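Local coordinates for protein tetraacyldisaccharide 4'-kinase (Aquifex aeolicus, PDB 4ITL) that probably transfers the gamma-phosphate of ATP to the 4'-position of a tetraacyldisaccharide 1-phosphate, forming lipid IVA, the sixth step of lipid IV(A) biosynthesis, at residues 185-190 with 204-209; 277-282 with 291-296. All coordinates share one frame; numbering follows the deposited sequence.

Interactions 1 and 2 lie in series along the chain, with centres about 16 Å apart, and both reach the bound ATP analogue ACP. They meet through neighbouring strands, 204-209 of interaction 1 and 291-296 of interaction 2, which run antiparallel. Phe208 CD2 packs 3.5 Å from Leu294 CD2, while Arg206 CD rests 3.6 Å from Phe296 CE1. Arg206 of interaction 1 and Phe296 of interaction 2 approach the adenine from one side of its plane, and Thr278 of interaction 2 lies over the opposite face. Interaction 1 also holds the alpha-phosphate through Tyr187. Ser49, Lys51 and Thr52, in the predicted ATP-binding segment, hydrogen-bond to the same nucleotide.

Interaction 1. Residues 185-190 with 204-209; sequences LTYQEV and MFREFC. With ACP (phosphomethylphosphonic acid adenylate ester), chain B.
Glu189 and Arg206 make the dense part of this contact. The carboxylate of Glu189 faces both the strand and the guanidinium: OE1 accepts the backbone N-H of Arg206 at 2.8 Å, while OE2 takes NE and NH2 of the same residue in a side-on salt bridge, with OE2 2.9 Å from NE. Both nitrogens reach OE2 in the guanidinium plane, although the two flat groups are turned 60° apart. Glu189 can do this because its CG sits between backbone N and carbonyl carbon (chi1 69°) and the chain folds back at chi2. Arginine suits its place, since its flat head is sandwiched: Tyr187 CE1 lies 3.7 Å above one face, the ring tilted 29°, and Phe208 CZ approaches the opposite face near its rim. Gln240 OE1 accepts from NH2, which helps hold NH1 above the purine plane at its edge, 3.3 Å from N7 of ACP.

The loop follows strand 182-185 of this P-loop kinase, and strand 204-209 runs parallel to that strand, with Met204 N bonded to Leu185 O. Tyr187 extends its hydroxyl to the nucleotide, donating to O1A of ACP at 2.6 Å. A water accepts a weak bond from Tyr187 N and donates to Glu189 OE1 and Met204 O, linking loop, carboxylate and strand.

Against this bond-rich region round buried Arg206, the partly exposed Phe205 end is held by less: Gln188 CB over its broad ring face, 3.4 Å from the centroid (CH-pi), and a weak bond from Gln188 N to Met204 O. The amide leads off, OE1 accepting from Phe193 N and NE2 reaching Leu185 O weakly.

Interaction 2. Residues 277-282 with 291-296; sequences TTPKDL and VFALNF. With ACP (phosphomethylphosphonic acid adenylate ester), chain B.
In the beta-alpha-beta unit of strand 275-277, helix 279-282 and strand 291-300, the end of the first strand pairs in parallel with the last. Leu294 N donates to Thr277 O at 2.9 Å, nearly in line with the carbonyl bond, and Thr277 N reaches Phe292 O in a weaker bond. Beyond this pairing the chain turns into the short helix, whose Leu282 spreads its two methyls over one side of the strand: CD1 lies 3.7 Å from Val291 CG1, and CD2 meets Ala293 CB. The small Ala293 suits its place, its CB lying 3.6 Å from Thr278 C, and Pro279 CD sits 3.2 Å from Leu294 O.

Thr278 occupies the N-cap. With OG1 turned between backbone N and carbonyl carbon (chi1 78°), its hydroxyl donates to Asp281 OD2 at 2.6 Å, from above the carboxylate plane, while CB packs 3.3 Å from adenine N3 of ACP. Replacing Thr278 with an alanine is likely to leave Asp281 OD2 without its hydroxyl partner and to open a gap against the purine face where CG2 now lies. Lys280 N binds ribose O2' weakly, and Phe296 brings its ring edge to N3. The strand-to-helix turn of this parallel beta-alpha-beta unit, with Thr278 at the N-cap, thus forms one wall of the adenine and ribose pocket.

Interaction 1. Residues 185-190 with 204-209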
loop_
_atom_site.group_PDB
_atom_site.type_symbol
_atom_site.label_atom_id
_atom_site.label_comp_id
_atom_site.label_asym_id
_atom_site.label_seq_id
_atom_site.Cartn_x
_atom_site.Cartn_y
_atom_site.Cartn_z
ATOM N N LEU A 185 -0.250 11.083 8.075
ATOM C CA LEU A 185 0.981 11.682 7.595
ATOM C C LEU A 185 2.094 10.634 7.645
ATOM O O LEU A 185 2.595 10.278 8.735
ATOM C CB LEU A 185 1.335 12.924 8.413
ATOM C CG LEU A 185 0.173 13.900 8.682
ATOM C CD1 LEU A 185 0.575 15.146 9.529
ATOM C CD2 LEU A 185 -0.444 14.352 7.401
ATOM N N THR A 186 2.458 10.120 6.474
ATOM C CA THR A 186 3.361 8.953 6.400
ATOM C C THR A 186 4.859 9.231 6.228
ATOM O O THR A 186 5.317 10.374 6.052
ATOM C CB THR A 186 2.983 8.016 5.236
ATOM O OG1 THR A 186 3.035 8.774 4.032
ATOM C CG2 THR A 186 1.605 7.496 5.413
ATOM N N TYR A 187 5.621 8.135 6.297
ATOM C CA TYR A 187 7.065 8.158 6.222
ATOM C C TYR A 187 7.696 9.064 7.235
ATOM O O TYR A 187 8.734 9.670 6.951
ATOM C CB TYR A 187 7.544 8.575 4.828
ATOM C CG TYR A 187 7.164 7.625 3.726
ATOM C CD1 TYR A 187 6.673 6.354 3.997
ATOM C CD2 TYR A 187 7.273 8.006 2.401
ATOM C CE1 TYR A 187 6.336 5.496 2.968
ATOM C CE2 TYR A 187 6.938 7.170 1.375
ATOM C CZ TYR A 187 6.466 5.907 1.646
ATOM O OH TYR A 187 6.131 5.073 0.574
ATOM N N GLN A 188 7.109 9.159 8.428
ATOM C CA GLN A 188 7.639 10.082 9.448
ATOM C C GLN A 188 9.063 9.711 9.901
ATOM O O GLN A 188 9.812 10.596 10.317
ATOM C CB GLN A 188 6.716 10.131 10.679
ATOM C CG GLN A 188 5.329 10.765 10.424
ATOM C CD GLN A 188 5.433 12.258 10.133
ATOM O OE1 GLN A 188 6.303 12.918 10.657
ATOM N NE2 GLN A 188 4.581 12.773 9.256
ATOM N N GLU A 189 9.430 8.420 9.827
ATOM C CA GLU A 189 10.765 7.968 10.259
ATOM C C GLU A 189 11.867 8.369 9.266
ATOM O O GLU A 189 13.018 8.339 9.597
ATOM C CB GLU A 189 10.785 6.441 10.510
ATOM C CG GLU A 189 10.645 5.522 9.271
ATOM C CD GLU A 189 9.323 5.700 8.455
ATOM O OE1 GLU A 189 8.233 5.983 9.021
ATOM O OE2 GLU A 189 9.373 5.542 7.224
ATOM N N VAL A 190 11.502 8.787 8.062
ATOM C CA VAL A 190 12.493 9.183 7.044
ATOM C C VAL A 190 12.358 10.649 6.591
ATOM O O VAL A 190 13.353 11.299 6.309
ATOM C CB VAL A 190 12.340 8.323 5.766
ATOM C CG1 VAL A 190 13.619 8.353 4.950
ATOM C CG2 VAL A 190 11.998 6.910 6.123
ATOM N N MET A 204 2.089 8.453 10.893
ATOM C CA MET A 204 2.446 7.035 10.762
ATOM C C MET A 204 3.957 6.841 10.710
ATOM O O MET A 204 4.647 7.535 9.959
ATOM C CB MET A 204 1.880 6.453 9.477
ATOM C CG MET A 204 2.249 5.012 9.246
ATOM S SD MET A 204 1.321 4.374 7.845
ATOM C CE MET A 204 2.578 3.557 6.916
ATOM N N PHE A 205 4.450 5.895 11.502
ATOM C CA PHE A 205 5.880 5.574 11.570
ATOM C C PHE A 205 6.101 4.099 11.219
ATOM O O PHE A 205 5.303 3.238 11.589
ATOM C CB PHE A 205 6.425 5.819 12.980
ATOM C CG PHE A 205 6.551 7.282 13.345
ATOM C CD1 PHE A 205 7.755 7.960 13.193
ATOM C CD2 PHE A 205 5.472 7.970 13.858
ATOM C CE1 PHE A 205 7.865 9.323 13.571
ATOM C CE2 PHE A 205 5.581 9.299 14.238
ATOM C CZ PHE A 205 6.776 9.974 14.089
ATOM N N ARG A 206 7.171 3.822 10.480
ATOM C CA ARG A 206 7.602 2.465 10.225
ATOM C C ARG A 206 8.768 2.167 11.133
ATOM O O ARG A 206 9.806 2.852 11.079
ATOM C CB ARG A 206 7.982 2.284 8.756
ATOM C CG ARG A 206 6.768 2.406 7.832
ATOM C CD ARG A 206 7.128 2.279 6.360
ATOM N NE ARG A 206 8.109 3.284 6.002
ATOM C CZ ARG A 206 8.730 3.327 4.833
ATOM N NH1 ARG A 206 8.438 2.444 3.896
ATOM N NH2 ARG A 206 9.644 4.252 4.603
ATOM N N GLU A 207 8.589 1.175 12.005
ATOM C CA GLU A 207 9.659 0.811 12.964
ATOM C C GLU A 207 10.390 -0.416 12.407
ATOM O O GLU A 207 9.875 -1.541 12.422
ATOM C CB GLU A 207 9.051 0.509 14.327
ATOM C CG GLU A 207 10.008 0.149 15.460
ATOM C CD GLU A 207 9.292 -0.684 16.508
ATOM O OE1 GLU A 207 9.174 -0.249 17.660
ATOM O OE2 GLU A 207 8.812 -1.779 16.169
ATOM N N PHE A 208 11.579 -0.178 11.873
ATOM C CA PHE A 208 12.352 -1.208 11.208
ATOM C C PHE A 208 13.026 -2.070 12.233
ATOM O O PHE A 208 13.998 -1.672 12.820
ATOM C CB PHE A 208 13.371 -0.545 10.300
ATOM C CG PHE A 208 12.739 0.115 9.155
ATOM C CD1 PHE A 208 12.496 1.477 9.185
ATOM C CD2 PHE A 208 12.268 -0.639 8.085
ATOM C CE1 PHE A 208 11.836 2.097 8.140
ATOM C CE2 PHE A 208 11.608 -0.030 7.032
ATOM C CZ PHE A 208 11.390 1.346 7.058
ATOM N N CYS A 209 12.493 -3.259 12.436
ATOM C CA CYS A 209 12.840 -4.050 13.598
ATOM C C CYS A 209 13.251 -5.486 13.257
ATOM O O CYS A 209 13.706 -6.193 14.124
ATOM C CB CYS A 209 11.602 -4.123 14.481
ATOM S SG CYS A 209 10.216 -4.901 13.589
HETATM P PG ACP B . 1.896 1.802 -4.352
HETATM O O1G ACP B . 1.387 0.851 -5.417
HETATM O O2G ACP B . 1.232 3.194 -4.404
HETATM O O3G ACP B . 3.428 1.994 -4.588
HETATM P PB ACP B . 2.518 1.661 -1.390
HETATM O O1B ACP B . 2.062 0.872 -0.179
HETATM O O2B ACP B . 2.036 3.095 -1.168
HETATM C C3B ACP B . 1.563 0.933 -2.761
HETATM P PA ACP B . 5.212 1.563 -0.605
HETATM O O1A ACP B . 5.352 2.551 0.534
HETATM O O2A ACP B . 6.362 1.548 -1.547
HETATM O O3A ACP B . 4.045 1.901 -1.667
HETATM O "O5'" ACP B . 5.024 0.113 0.037
HETATM C "C5'" ACP B . 5.079 -1.014 -0.822
HETATM C "C4'" ACP B . 5.703 -2.211 -0.114
HETATM O "O4'" ACP B . 7.094 -2.142 -0.434
HETATM C "C3'" ACP B . 5.642 -2.238 1.376
HETATM O "O3'" ACP B . 4.529 -2.830 1.889
HETATM C "C2'" ACP B . 6.877 -3.006 1.717
HETATM O "O2'" ACP B . 6.792 -4.391 1.583
HETATM C "C1'" ACP B . 7.819 -2.476 0.707
HETATM N N9 ACP B . 8.612 -1.334 1.154
HETATM C C8 ACP B . 8.559 -0.055 0.707
HETATM N N7 ACP B . 9.478 0.680 1.371
HETATM C C5 ACP B . 10.143 -0.123 2.213
HETATM C C6 ACP B . 11.176 0.061 3.132
HETATM N N6 ACP B . 11.759 1.368 3.318
HETATM N N1 ACP B . 11.608 -0.975 3.862
HETATM C C2 ACP B . 11.064 -2.210 3.736
HETATM N N3 ACP B . 10.066 -2.445 2.857
HETATM C C4 ACP B . 9.592 -1.419 2.101
HETATM O O HOH W 1 5.686 5.874 7.991
#

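Interaction 2. Residues 277-282 with 291-296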
loop_
_atom_site.group_PDB
_atom_site.type_symbol
_atom_site.label_atom_id
_atom_site.label_comp_id
_atom_site.label_asym_id
_atom_site.label_seq_id
_atom_site.Cartn_x
_atom_site.Cartn_y
_atom_site.Cartn_z
ATOM N N THR A 277 16.673 -6.622 0.672
ATOM C CA THR A 277 15.588 -6.187 -0.200
ATOM C C THR A 277 14.336 -6.015 0.644
ATOM O O THR A 277 14.409 -6.061 1.865
ATOM C CB THR A 277 15.345 -7.159 -1.364
ATOM O OG1 THR A 277 14.496 -6.538 -2.331
ATOM C CG2 THR A 277 14.718 -8.437 -0.882
ATOM N N THR A 278 13.198 -5.759 0.014
ATOM C CA THR A 278 11.995 -5.503 0.781
ATOM C C THR A 278 11.047 -6.687 0.651
ATOM O O THR A 278 11.203 -7.530 -0.225
ATOM C CB THR A 278 11.239 -4.219 0.322
ATOM O OG1 THR A 278 10.483 -4.462 -0.862
ATOM C CG2 THR A 278 12.197 -3.072 0.048
ATOM N N PRO A 279 10.023 -6.739 1.504
ATOM C CA PRO A 279 9.103 -7.870 1.356
ATOM C C PRO A 279 8.369 -7.929 0.005
ATOM O O PRO A 279 8.060 -9.023 -0.494
ATOM C CB PRO A 279 8.129 -7.655 2.509
ATOM C CG PRO A 279 8.943 -6.993 3.548
ATOM C CD PRO A 279 9.818 -6.028 2.774
ATOM N N LYS A 280 8.049 -6.762 -0.547
ATOM C CA LYS A 280 7.409 -6.627 -1.847
ATOM C C LYS A 280 8.255 -7.270 -2.905
ATOM O O LYS A 280 7.745 -7.947 -3.795
ATOM C CB LYS A 280 7.133 -5.129 -2.158
ATOM C CG LYS A 280 6.746 -4.822 -3.557
ATOM C CD LYS A 280 6.248 -3.400 -3.701
ATOM C CE LYS A 280 6.249 -3.007 -5.169
ATOM N NZ LYS A 280 5.463 -1.753 -5.382
ATOM N N ASP A 281 9.566 -7.092 -2.799
ATOM C CA ASP A 281 10.487 -7.774 -3.701
ATOM C C ASP A 281 10.644 -9.261 -3.366
ATOM O O ASP A 281 10.696 -10.096 -4.254
ATOM C CB ASP A 281 11.874 -7.088 -3.679
ATOM C CG ASP A 281 11.774 -5.578 -3.944
ATOM O OD1 ASP A 281 11.526 -5.224 -5.116
ATOM O OD2 ASP A 281 11.913 -4.758 -3.001
ATOM N N LEU A 282 10.753 -9.588 -2.088
ATOM C CA LEU A 282 11.044 -10.952 -1.681
ATOM C C LEU A 282 9.935 -11.941 -2.089
ATOM O O LEU A 282 10.189 -13.141 -2.209
ATOM C CB LEU A 282 11.229 -11.018 -0.177
ATOM C CG LEU A 282 11.861 -12.295 0.385
ATOM C CD1 LEU A 282 13.315 -12.376 0.051
ATOM C CD2 LEU A 282 11.671 -12.260 1.882
ATOM N N VAL A 291 19.099 -14.220 0.141
ATOM C CA VAL A 291 18.314 -13.011 -0.113
ATOM C C VAL A 291 17.405 -12.770 1.093
ATOM O O VAL A 291 16.649 -13.637 1.452
ATOM C CB VAL A 291 17.497 -13.141 -1.376
ATOM C CG1 VAL A 291 16.592 -11.937 -1.545
ATOM C CG2 VAL A 291 18.453 -13.321 -2.575
ATOM N N PHE A 292 17.543 -11.619 1.755
ATOM C CA PHE A 292 16.735 -11.298 2.933
ATOM C C PHE A 292 15.928 -10.010 2.687
ATOM O O PHE A 292 16.244 -9.248 1.780
ATOM C CB PHE A 292 17.629 -11.147 4.157
ATOM C CG PHE A 292 18.462 -12.364 4.440
ATOM C CD1 PHE A 292 18.081 -13.268 5.414
ATOM C CD2 PHE A 292 19.622 -12.608 3.715
ATOM C CE1 PHE A 292 18.860 -14.411 5.672
ATOM C CE2 PHE A 292 20.392 -13.752 3.966
ATOM C CZ PHE A 292 19.999 -14.642 4.935
ATOM N N ALA A 293 14.894 -9.772 3.488
ATOM C CA ALA A 293 14.149 -8.541 3.382
ATOM C C ALA A 293 14.134 -7.858 4.721
ATOM O O ALA A 293 13.910 -8.509 5.746
ATOM C CB ALA A 293 12.725 -8.836 2.969
ATOM N N LEU A 294 14.318 -6.542 4.708
ATOM C CA LEU A 294 14.057 -5.719 5.881
ATOM C C LEU A 294 12.540 -5.583 6.083
ATOM O O LEU A 294 11.801 -5.248 5.158
ATOM C CB LEU A 294 14.671 -4.346 5.665
ATOM C CG LEU A 294 14.595 -3.344 6.811
ATOM C CD1 LEU A 294 15.490 -3.755 7.992
ATOM C CD2 LEU A 294 15.013 -1.985 6.294
ATOM N N ASN A 295 12.076 -5.879 7.291
ATOM C CA ASN A 295 10.662 -5.747 7.622
ATOM C C ASN A 295 10.509 -4.789 8.795
ATOM O O ASN A 295 11.468 -4.489 9.529
ATOM C CB ASN A 295 10.083 -7.103 7.985
ATOM C CG ASN A 295 8.598 -7.164 7.846
ATOM O OD1 ASN A 295 7.962 -6.367 7.119
ATOM N ND2 ASN A 295 8.015 -8.150 8.511
ATOM N N PHE A 296 9.295 -4.312 8.968
ATOM C CA PHE A 296 9.012 -3.274 9.941
ATOM C C PHE A 296 7.623 -3.444 10.529
ATOM O O PHE A 296 6.762 -4.085 9.923
ATOM C CB PHE A 296 9.093 -1.892 9.274
ATOM C CG PHE A 296 8.245 -1.765 8.030
ATOM C CD1 PHE A 296 6.958 -1.221 8.091
ATOM C CD2 PHE A 296 8.728 -2.182 6.798
ATOM C CE1 PHE A 296 6.167 -1.116 6.933
ATOM C CE2 PHE A 296 7.943 -2.077 5.650
ATOM C CZ PHE A 296 6.658 -1.544 5.722
HETATM P PG ACP B . 1.896 1.802 -4.352
HETATM O O1G ACP B . 1.387 0.851 -5.417
HETATM O O2G ACP B . 1.232 3.194 -4.404
HETATM O O3G ACP B . 3.428 1.994 -4.588
HETATM P PB ACP B . 2.518 1.661 -1.390
HETATM O O1B ACP B . 2.062 0.872 -0.179
HETATM O O2B ACP B . 2.036 3.095 -1.168
HETATM C C3B ACP B . 1.563 0.933 -2.761
HETATM P PA ACP B . 5.212 1.563 -0.605
HETATM O O1A ACP B . 5.352 2.551 0.534
HETATM O O2A ACP B . 6.362 1.548 -1.547
HETATM O O3A ACP B . 4.045 1.901 -1.667
HETATM O "O5'" ACP B . 5.024 0.113 0.037
HETATM C "C5'" ACP B . 5.079 -1.014 -0.822
HETATM C "C4'" ACP B . 5.703 -2.211 -0.114
HETATM O "O4'" ACP B . 7.094 -2.142 -0.434
HETATM C "C3'" ACP B . 5.642 -2.238 1.376
HETATM O "O3'" ACP B . 4.529 -2.830 1.889
HETATM C "C2'" ACP B . 6.877 -3.006 1.717
HETATM O "O2'" ACP B . 6.792 -4.391 1.583
HETATM C "C1'" ACP B . 7.819 -2.476 0.707
HETATM N N9 ACP B . 8.612 -1.334 1.154
HETATM C C8 ACP B . 8.559 -0.055 0.707
HETATM N N7 ACP B . 9.478 0.680 1.371
HETATM C C5 ACP B . 10.143 -0.123 2.213
HETATM C C6 ACP B . 11.176 0.061 3.132
HETATM N N6 ACP B . 11.759 1.368 3.318
HETATM N N1 ACP B . 11.608 -0.975 3.862
HETATM C C2 ACP B . 11.064 -2.210 3.736
HETATM N N3 ACP B . 10.066 -2.445 2.857
HETATM C C4 ACP B . 9.592 -1.419 2.101
#